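Local coordinates for uncharacterized esterase YxiM (Bacillus subtilis, PDB 2O14) that probably acts as an esterase of the GDSL hydrolase family, its catalytic domain joined to a galactose-binding-like domain that carries a manganese ion, at the manganese (II) ion site. Coordinates in Å, arbitrary orientation; residue numbers count along the deposited sequence, not the author numbering.

The manganese (II) ion site. Residues 19-21, 24-26, 61-62, 64-65. With MN (manganese (II) ion), chain B.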
ATOM      1  N   ASP A  19      -4.395  16.320  17.696  1.00 23.77           N
ATOM      2  CA  ASP A  19      -5.674  15.668  17.965  1.00 23.73           C
ATOM      3  C   ASP A  19      -6.723  16.483  17.211  1.00 23.35           C
ATOM      4  O   ASP A  19      -7.134  17.548  17.658  1.00 23.70           O
ATOM      5  CB  ASP A  19      -5.971  15.667  19.474  1.00 21.07           C
ATOM      6  CG  ASP A  19      -7.407  15.270  19.795  1.00 21.95           C
ATOM      7  OD1 ASP A  19      -8.031  14.585  18.965  1.00 20.73           O
ATOM      8  OD2 ASP A  19      -7.915  15.634  20.881  1.00 22.83           O
ATOM      9  N   PHE A  20      -7.138  15.974  16.058  1.00 18.67           N
ATOM     10  CA  PHE A  20      -8.109  16.654  15.206  1.00 17.73           C
ATOM     11  C   PHE A  20      -9.554  16.527  15.671  1.00 18.29           C
ATOM     12  O   PHE A  20      -9.995  15.458  16.088  1.00 19.49           O
ATOM     13  CB  PHE A  20      -7.975  16.124  13.782  1.00 15.83           C
ATOM     14  CG  PHE A  20      -6.643  16.428  13.152  1.00 16.52           C
ATOM     15  CD1 PHE A  20      -6.412  17.662  12.538  1.00 14.38           C
ATOM     16  CD2 PHE A  20      -5.609  15.494  13.194  1.00 14.98           C
ATOM     17  CE1 PHE A  20      -5.167  17.962  11.975  1.00 16.75           C
ATOM     18  CE2 PHE A  20      -4.358  15.781  12.632  1.00 16.03           C
ATOM     19  CZ  PHE A  20      -4.139  17.019  12.022  1.00 14.25           C
ATOM     20  N   GLY A  21     -10.291  17.629  15.577  1.00 17.60           N
ATOM     21  CA  GLY A  21     -11.684  17.632  15.992  1.00 18.65           C
ATOM     22  C   GLY A  21     -11.956  18.727  17.004  1.00 18.83           C
ATOM     23  O   GLY A  21     -11.024  19.342  17.516  1.00 19.62           O
ATOM     24  N   SER A  24     -13.301  16.997  21.993  1.00 18.02           N
ATOM     25  CA  SER A  24     -12.425  16.859  23.149  1.00 19.88           C
ATOM     26  C   SER A  24     -10.958  17.012  22.725  1.00 19.32           C
ATOM     27  O   SER A  24     -10.586  16.665  21.602  1.00 21.30           O
ATOM     28  CB  SER A  24     -12.656  15.482  23.798  1.00 20.90           C
ATOM     29  OG  SER A  24     -11.954  15.335  25.025  1.00 22.66           O
HETATM   30  N   MSE A  25     -10.142  17.554  23.624  1.00 20.17           N
HETATM   31  CA  MSE A  25      -8.716  17.742  23.377  1.00 22.64           C
HETATM   32  C   MSE A  25      -7.970  16.925  24.431  1.00 20.55           C
HETATM   33  O   MSE A  25      -8.081  17.188  25.629  1.00 19.23           O
HETATM   34  CB  MSE A  25      -8.337  19.225  23.475  1.00 36.61           C
HETATM   35  CG  MSE A  25      -8.780  20.083  22.278  1.00 47.65           C
HETATM   36 SE   MSE A  25     -10.709  20.431  22.101  1.00 63.38          SE
HETATM   37  CE  MSE A  25     -10.760  22.269  22.727  1.00 57.31           C
ATOM     38  N   GLU A  26      -7.214  15.932  23.978  1.00 21.06           N
ATOM     39  CA  GLU A  26      -6.484  15.057  24.883  1.00 21.82           C
ATOM     40  C   GLU A  26      -5.084  15.557  25.221  1.00 21.25           C
ATOM     41  O   GLU A  26      -4.395  16.136  24.379  1.00 20.40           O
ATOM     42  CB  GLU A  26      -6.398  13.650  24.290  1.00 26.35           C
ATOM     43  CG  GLU A  26      -7.721  13.090  23.763  1.00 26.30           C
ATOM     44  CD  GLU A  26      -8.908  13.373  24.673  1.00 29.62           C
ATOM     45  OE1 GLU A  26      -8.770  13.268  25.913  1.00 29.12           O
ATOM     46  OE2 GLU A  26      -9.996  13.691  24.141  1.00 30.90           O
ATOM     47  N   GLY A  61     -10.596   8.550  23.326  1.00 27.56           N
ATOM     48  CA  GLY A  61      -9.494   9.494  23.265  1.00 26.26           C
ATOM     49  C   GLY A  61      -9.516  10.326  21.997  1.00 24.05           C
ATOM     50  O   GLY A  61     -10.571  10.800  21.578  1.00 23.35           O
ATOM     51  N   VAL A  62      -8.357  10.501  21.376  1.00 18.88           N
ATOM     52  CA  VAL A  62      -8.278  11.292  20.153  1.00 16.95           C
ATOM     53  C   VAL A  62      -9.140  10.723  19.025  1.00 17.75           C
ATOM     54  O   VAL A  62      -9.373  11.388  18.019  1.00 17.73           O
ATOM     55  CB  VAL A  62      -6.816  11.422  19.673  1.00 16.31           C
ATOM     56  CG1 VAL A  62      -6.004  12.179  20.714  1.00 14.53           C
ATOM     57  CG2 VAL A  62      -6.215  10.051  19.424  1.00 14.99           C
ATOM     58  N   SER A  64     -12.262   9.995  19.381  1.00 18.05           N
ATOM     59  CA  SER A  64     -13.639  10.395  19.652  1.00 17.02           C
ATOM     60  C   SER A  64     -14.100  11.519  18.718  1.00 16.21           C
ATOM     61  O   SER A  64     -15.292  11.801  18.616  1.00 14.42           O
ATOM     62  CB  SER A  64     -13.770  10.873  21.099  1.00 17.57           C
ATOM     63  OG  SER A  64     -13.107  12.118  21.257  1.00 19.39           O
ATOM     64  N   ASP A  65     -13.156  12.178  18.056  1.00 14.14           N
ATOM     65  CA  ASP A  65     -13.513  13.260  17.142  1.00 13.71           C
ATOM     66  C   ASP A  65     -12.542  13.344  15.970  1.00 13.59           C
ATOM     67  O   ASP A  65     -11.488  12.706  15.986  1.00 12.98           O
ATOM     68  CB  ASP A  65     -13.568  14.599  17.891  1.00 13.80           C
ATOM     69  CG  ASP A  65     -12.276  14.924  18.627  1.00 13.92           C
ATOM     70  OD1 ASP A  65     -11.301  14.152  18.525  1.00 15.75           O
ATOM     71  OD2 ASP A  65     -12.232  15.964  19.314  1.00 16.95           O
TER
HETATM   72 MN    MN B 376     -10.043  15.398  20.019  1.00 21.30          MN
HETATM   73  O   HOH W   1      -9.361  17.379  18.967  1.00 15.25           O
HETATM   74  O   HOH W   2     -10.506  13.743  21.327  1.00 16.86           O
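The oxygen of water 2 is gripped by four partners: the manganese, a carboxylate oxygen of Glu26, the backbone carbonyl of Gly61 and the hydroxyl of Ser64. The oxygen of water 2 lies 2.2 Å from MN. Glu26 OE2, 4.5 Å from MN, binds this water and not the ion, and so may help to orient it.

The site is an at least seven-coordinate, all-oxygen metal site in the galactose-binding-like part of the chain. Its centre lies about 32 Å from Ser171, the presumed nucleophile, so a direct part in catalysis seems unlikely; a structural role is plausible, though the structure alone does not show it. The manganese may come from crystallisation and occupy the place of another divalent ion. Asp19, near the end of strand 15-20, and Asp65, opening strand 65-69, each clasp MN with both carboxylate oxygens, and their two negative charges would offset that of the ion. Asp19 extends CG anti to its backbone N (chi1 168°), whereas Asp65 takes the crowded position between N and carbonyl carbon (chi1 55°). The short side chain of aspartate suits an ion close to the strand ends, which may tie the two strands together. Ser24 adds its backbone carbonyl O at 2.1 Å from MN, a ligand set by the loop's path, and water 1 is a further ligand.

Backbone N-H groups hydrogen-bond to the chelating acids and should help to fix their rotation. Glu26 N donates to the anti lone pair of Asp19 OD2 at 3.2 Å, on the side away from OD1. Ser24 N reaches Asp65 OD2 at 3.1 Å from above the carboxylate plane, almost straight at the hydrogen.

Ser24 contributes three polar groups: besides its carbonyl and N-H, its hydroxyl OG donates to the syn lone pair of Glu26 OE2 at 2.7 Å, which would steady the acid. Gly61, with a positive phi suited to glycine, presents its carbonyl to both water 2 and Ser64, whose OG donates to Gly61 O at 2.9 Å, nearly along the C=O axis (166°).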